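Local atomic coordinates of (S)-imine reductase (Streptomyces sp. GF3546, PDB entry 4OQY), a protein that probably uses NADPH to reduce imines to amines with S selectivity. Residues B[37-40]-B[41-45]; B[120-123]-B[124-127]. All blocks are in the same frame, centred on the assembly; numbering follows the deposited sequence.

Contact 1. Residues B[37-40]-B[41-45]; sequences SKAE and ALVAR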
ATOM      1  N   SER B  37      29.352 -24.241   8.994  1.00 31.15           N
ATOM      2  CA  SER B  37      29.628 -23.236  10.043  1.00 32.06           C
ATOM      3  C   SER B  37      28.405 -22.415  10.408  1.00 32.02           C
ATOM      4  O   SER B  37      28.342 -21.821  11.495  1.00 32.65           O
ATOM      5  CB  SER B  37      30.757 -22.303   9.624  1.00 32.87           C
ATOM      6  OG  SER B  37      30.498 -21.751   8.343  1.00 32.99           O
ATOM      7  N   LYS B  38      27.426 -22.388   9.519  1.00 31.33           N
ATOM      8  CA  LYS B  38      26.150 -21.786   9.848  1.00 31.02           C
ATOM      9  C   LYS B  38      25.330 -22.571  10.869  1.00 30.05           C
ATOM     10  O   LYS B  38      24.357 -22.058  11.370  1.00 29.49           O
ATOM     11  CB  LYS B  38      25.331 -21.590   8.589  1.00 31.39           C
ATOM     12  CG  LYS B  38      25.998 -20.645   7.616  1.00 32.47           C
ATOM     13  CD  LYS B  38      24.959 -20.036   6.701  1.00 33.03           C
ATOM     14  CE  LYS B  38      25.619 -19.242   5.595  1.00 33.89           C
ATOM     15  NZ  LYS B  38      24.724 -19.233   4.413  1.00 34.15           N
ATOM     16  N   ALA B  39      25.711 -23.803  11.178  1.00 29.36           N
ATOM     17  CA  ALA B  39      24.964 -24.606  12.105  1.00 28.71           C
ATOM     18  C   ALA B  39      25.649 -24.604  13.474  1.00 29.13           C
ATOM     19  O   ALA B  39      25.128 -25.152  14.412  1.00 28.72           O
ATOM     20  CB  ALA B  39      24.836 -26.017  11.595  1.00 28.44           C
ATOM     21  N   GLU B  40      26.822 -23.997  13.559  1.00 29.39           N
ATOM     22  CA  GLU B  40      27.657 -24.091  14.777  1.00 30.33           C
ATOM     23  C   GLU B  40      26.921 -23.740  16.068  1.00 30.03           C
ATOM     24  O   GLU B  40      26.998 -24.469  17.050  1.00 30.61           O
ATOM     25  CB  GLU B  40      28.837 -23.147  14.678  1.00 31.49           C
ATOM     26  CG  GLU B  40      30.118 -23.763  14.161  1.00 32.24           C
ATOM     27  CD  GLU B  40      31.225 -22.725  14.114  1.00 33.37           C
ATOM     28  OE1 GLU B  40      31.586 -22.193  15.186  1.00 34.39           O
ATOM     29  OE2 GLU B  40      31.720 -22.433  12.997  1.00 34.15           O
ATOM     30  N   ALA B  41      26.281 -22.578  16.075  1.00 29.50           N
ATOM     31  CA  ALA B  41      25.627 -22.061  17.284  1.00 29.48           C
ATOM     32  C   ALA B  41      24.411 -22.911  17.610  1.00 28.55           C
ATOM     33  O   ALA B  41      24.082 -23.155  18.790  1.00 28.61           O
ATOM     34  CB  ALA B  41      25.220 -20.608  17.102  1.00 29.66           C
ATOM     35  N   LEU B  42      23.762 -23.371  16.547  1.00 27.13           N
ATOM     36  CA  LEU B  42      22.570 -24.160  16.663  1.00 26.39           C
ATOM     37  C   LEU B  42      22.935 -25.485  17.294  1.00 26.32           C
ATOM     38  O   LEU B  42      22.234 -25.956  18.175  1.00 26.33           O
ATOM     39  CB  LEU B  42      21.907 -24.384  15.280  1.00 25.59           C
ATOM     40  CG  LEU B  42      21.367 -23.138  14.575  1.00 25.41           C
ATOM     41  CD1 LEU B  42      20.750 -23.497  13.233  1.00 24.69           C
ATOM     42  CD2 LEU B  42      20.326 -22.429  15.424  1.00 25.61           C
ATOM     43  N   VAL B  43      24.041 -26.084  16.841  1.00 26.15           N
ATOM     44  CA  VAL B  43      24.537 -27.345  17.421  1.00 26.27           C
ATOM     45  C   VAL B  43      24.897 -27.143  18.900  1.00 27.19           C
ATOM     46  O   VAL B  43      24.499 -27.920  19.769  1.00 27.14           O
ATOM     47  CB  VAL B  43      25.740 -27.902  16.628  1.00 26.08           C
ATOM     48  CG1 VAL B  43      26.388 -29.085  17.347  1.00 26.35           C
ATOM     49  CG2 VAL B  43      25.289 -28.326  15.224  1.00 25.34           C
ATOM     50  N   ALA B  44      25.618 -26.072  19.179  1.00 28.03           N
ATOM     51  CA  ALA B  44      25.934 -25.726  20.579  1.00 29.24           C
ATOM     52  C   ALA B  44      24.690 -25.563  21.455  1.00 29.80           C
ATOM     53  O   ALA B  44      24.772 -25.730  22.678  1.00 30.72           O
ATOM     54  CB  ALA B  44      26.773 -24.466  20.630  1.00 29.82           C
ATOM     55  N   ARG B  45      23.558 -25.200  20.862  1.00 29.73           N
ATOM     56  CA  ARG B  45      22.324 -25.097  21.625  1.00 30.26           C
ATOM     57  C   ARG B  45      21.596 -26.433  21.719  1.00 29.66           C
ATOM     58  O   ARG B  45      20.564 -26.490  22.357  1.00 29.66           O
ATOM     59  CB  ARG B  45      21.362 -24.100  20.997  1.00 30.48           C
ATOM     60  CG  ARG B  45      21.640 -22.636  21.221  1.00 31.66           C
ATOM     61  CD  ARG B  45      20.348 -21.851  21.006  1.00 32.03           C
ATOM     62  NE  ARG B  45      19.304 -22.308  21.942  1.00 32.89           N
ATOM     63  CZ  ARG B  45      17.988 -22.115  21.798  1.00 33.12           C
ATOM     64  NH1 ARG B  45      17.503 -21.464  20.754  1.00 32.91           N
ATOM     65  NH2 ARG B  45      17.149 -22.597  22.705  1.00 33.63           N
TER
HETATM   66  O   HOH W   1      24.503 -21.655  14.132  1.00 29.97           O

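Contact 2. Residues B[120-123]-B[124-127]; sequences QVPP and PLIG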
ATOM      1  N   GLN B 120       4.210 -15.823   6.857  1.00 24.50           N
ATOM      2  CA  GLN B 120       3.712 -14.468   6.658  1.00 24.91           C
ATOM      3  C   GLN B 120       4.594 -13.396   7.263  1.00 25.43           C
ATOM      4  O   GLN B 120       4.308 -12.210   7.079  1.00 25.52           O
ATOM      5  CB  GLN B 120       2.312 -14.322   7.244  1.00 25.28           C
ATOM      6  CG  GLN B 120       1.284 -15.199   6.568  1.00 25.12           C
ATOM      7  CD  GLN B 120       0.074 -15.386   7.431  1.00 25.85           C
ATOM      8  OE1 GLN B 120      -0.278 -14.502   8.219  1.00 26.63           O
ATOM      9  NE2 GLN B 120      -0.571 -16.535   7.310  1.00 25.88           N
ATOM     10  N   VAL B 121       5.650 -13.811   7.962  1.00 25.56           N
ATOM     11  CA  VAL B 121       6.458 -12.923   8.759  1.00 26.08           C
ATOM     12  C   VAL B 121       7.942 -13.128   8.491  1.00 26.28           C
ATOM     13  O   VAL B 121       8.362 -14.207   8.107  1.00 25.75           O
ATOM     14  CB  VAL B 121       6.226 -13.164  10.264  1.00 26.29           C
ATOM     15  CG1 VAL B 121       4.792 -12.836  10.656  1.00 26.61           C
ATOM     16  CG2 VAL B 121       6.562 -14.601  10.645  1.00 26.23           C
ATOM     17  N   PRO B 122       8.753 -12.090   8.754  1.00 27.07           N
ATOM     18  CA  PRO B 122      10.208 -12.249   8.713  1.00 27.20           C
ATOM     19  C   PRO B 122      10.759 -13.028   9.936  1.00 27.65           C
ATOM     20  O   PRO B 122      10.066 -13.190  10.964  1.00 27.65           O
ATOM     21  CB  PRO B 122      10.702 -10.798   8.741  1.00 27.54           C
ATOM     22  CG  PRO B 122       9.688 -10.115   9.584  1.00 28.01           C
ATOM     23  CD  PRO B 122       8.371 -10.730   9.176  1.00 27.47           C
ATOM     24  N   PRO B 123      12.013 -13.493   9.838  1.00 27.67           N
ATOM     25  CA  PRO B 123      12.565 -14.386  10.851  1.00 27.96           C
ATOM     26  C   PRO B 123      12.445 -13.959  12.314  1.00 28.47           C
ATOM     27  O   PRO B 123      12.173 -14.818  13.140  1.00 29.19           O
ATOM     28  CB  PRO B 123      14.032 -14.495  10.453  1.00 27.97           C
ATOM     29  CG  PRO B 123      14.006 -14.325   8.981  1.00 27.53           C
ATOM     30  CD  PRO B 123      12.966 -13.283   8.730  1.00 27.48           C
ATOM     31  N   PRO B 124      12.620 -12.660  12.644  1.00 28.72           N
ATOM     32  CA  PRO B 124      12.511 -12.353  14.078  1.00 29.28           C
ATOM     33  C   PRO B 124      11.123 -12.562  14.684  1.00 29.08           C
ATOM     34  O   PRO B 124      11.004 -12.520  15.906  1.00 29.28           O
ATOM     35  CB  PRO B 124      12.931 -10.877  14.186  1.00 29.78           C
ATOM     36  CG  PRO B 124      13.025 -10.347  12.807  1.00 29.48           C
ATOM     37  CD  PRO B 124      13.120 -11.512  11.864  1.00 28.77           C
ATOM     38  N   LEU B 125      10.090 -12.788  13.863  1.00 28.28           N
ATOM     39  CA  LEU B 125       8.740 -13.019  14.391  1.00 28.42           C
ATOM     40  C   LEU B 125       8.351 -14.484  14.495  1.00 28.10           C
ATOM     41  O   LEU B 125       7.288 -14.809  15.049  1.00 28.30           O
ATOM     42  CB  LEU B 125       7.685 -12.235  13.600  1.00 28.41           C
ATOM     43  CG  LEU B 125       7.778 -10.704  13.682  1.00 28.68           C
ATOM     44  CD1 LEU B 125       6.520 -10.097  13.092  1.00 28.59           C
ATOM     45  CD2 LEU B 125       7.969 -10.202  15.108  1.00 29.66           C
ATOM     46  N   ILE B 126       9.230 -15.368  14.041  1.00 27.75           N
ATOM     47  CA  ILE B 126       9.026 -16.796  14.230  1.00 27.89           C
ATOM     48  C   ILE B 126       8.975 -17.041  15.732  1.00 29.15           C
ATOM     49  O   ILE B 126       9.771 -16.488  16.471  1.00 29.50           O
ATOM     50  CB  ILE B 126      10.164 -17.606  13.597  1.00 27.29           C
ATOM     51  CG1 ILE B 126      10.123 -17.459  12.073  1.00 26.63           C
ATOM     52  CG2 ILE B 126      10.086 -19.080  13.976  1.00 27.21           C
ATOM     53  CD1 ILE B 126       8.875 -18.019  11.419  1.00 26.18           C
ATOM     54  N   GLY B 127       8.034 -17.861  16.184  1.00 30.03           N
ATOM     55  CA  GLY B 127       7.907 -18.150  17.614  1.00 31.63           C
ATOM     56  C   GLY B 127       7.146 -17.104  18.411  1.00 33.25           C
ATOM     57  O   GLY B 127       7.021 -17.233  19.623  1.00 34.29           O
TER

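Contact 1. Residues B[37-40]-B[41-45]
The short helix 40-44 of the Rossmann domain starts here, directly after the NADPH-binding loop that follows strand 29-32, and its first turn is closed by Ala39 and Val43. The amide N of Val43 donates to Ala39 O at 2.8 Å, nearly in line with the C=O bond (C=O...N angle 171°). One residue on, Ala44 N donates to Glu40 O at 3.0 Å, here from a position tilted 25° out of the carbonyl plane. These i to i+4 bonds are those of an alpha-helix, and Arg45 N to Ala41 O continues them.

The Val43 side chain lies alongside the same turn. With CG1 anti to the backbone N (chi1 171°), its other branch, CG2, sits beside that N and comes within 3.3 Å of Ala39 O, so the carbonyl oxygen that accepts the helix bond is also flanked by a methyl group. The contact continues loosely to the methyl of Ala39, whose CB is 4.3 Å from Val43 CG2. A water bridges the opening of the turn: it donates at 2.8 Å to Lys38 O, which also accepts from Gln16 NE2, and it accepts from Leu42 N at 3.1 Å, linking the loop to the helix.

Lys38 binds NADPH in a structure of this protein; its CB points away from residues 41-45, and its side chain touches Asn33, another cofactor residue. On the buried side, Leu42 packs against Gln16, Val19 and Asn20 of helix 13-24, which Arg45 also reaches through a salt bridge with Asp24 and a hydrogen bond from NH1 to Asn20 O, while Ala39 touches Leu11 of the glycine-rich loop and, together with Val43, rests on Leu49 of strand 48-49.

Contact 2. Residues B[120-123]-B[124-127]
After the extended backbone of Val121 and Pro122, the chain coils at Pro123 into a short 3-10 turn. Leu125 N donates to Pro122 O at 2.9 Å, an i to i+3 bond tilted 30° from the carbonyl plane. Ile126 N repeats the pattern with Pro123 O at 3.1 Å, but it stands above that carbonyl plane, with a C=O...N angle of only 122°. Pro123 and Pro124 bring no N-H of their own, and both bonds are supplied by the two residues after them.

The rings of Pro123 and Pro124 run alongside each other in a common direction, and the join is tight: Pro123 CB is 3.4 Å from Pro124 CD. Across the turn, Val121 meets Leu125 at about a right angle, CB to CB at 3.8 Å, and Leu125 CD1 closes on Val121 CG1 at 4.1 Å. Val121 is turned with CG1 anti to its carbonyl carbon (chi1 -64°), which leaves CG2 between the backbone N and that carbonyl, facing Leu125 CB and, at 4.2 Å, Ile126 CD1. Shortening Val121 to an alanine removes CG1 and CG2, which would probably cost Ile126 CD1 its neighbour in this contact and leave Leu125 CD1 held only by the remaining CB, with more room to turn.

Pro123 and Ile126 both touch Met14, an NADPH-binding residue of helix 13-24; they also reach Ala17 and Thr21, respectively. Leu125 O accepts from Ser131 OG, tying the turn to the far end of its own loop. The contact is thus apolar among its side chains and polar only along its backbone: ring closure limits how far the prolines can turn about phi, two amide bonds fix the coil, and Val121 sets aliphatic carbon against Leu125 and Ile126.

Overall arrangement
Contacts 1 and 2 come in series along the chain, both within the NAD-binding domain, with centres 20 Å apart and nearest atoms about 10 Å apart, so they do not touch. Helix 13-24 is what they share: residues 37-45 lean on it through Leu42 and Arg45, and residues 120-127 through Pro123 and Ile126. In the central sheet, strand 29-32, which leads into contact 1, lies well apart from strands 113-119 and 132-136, joined by the loop of contact 2. The two turns use different, interleaved residues of the helix after the glycine-rich loop, that is, different sides of it, each close to residues known to bind NADPH.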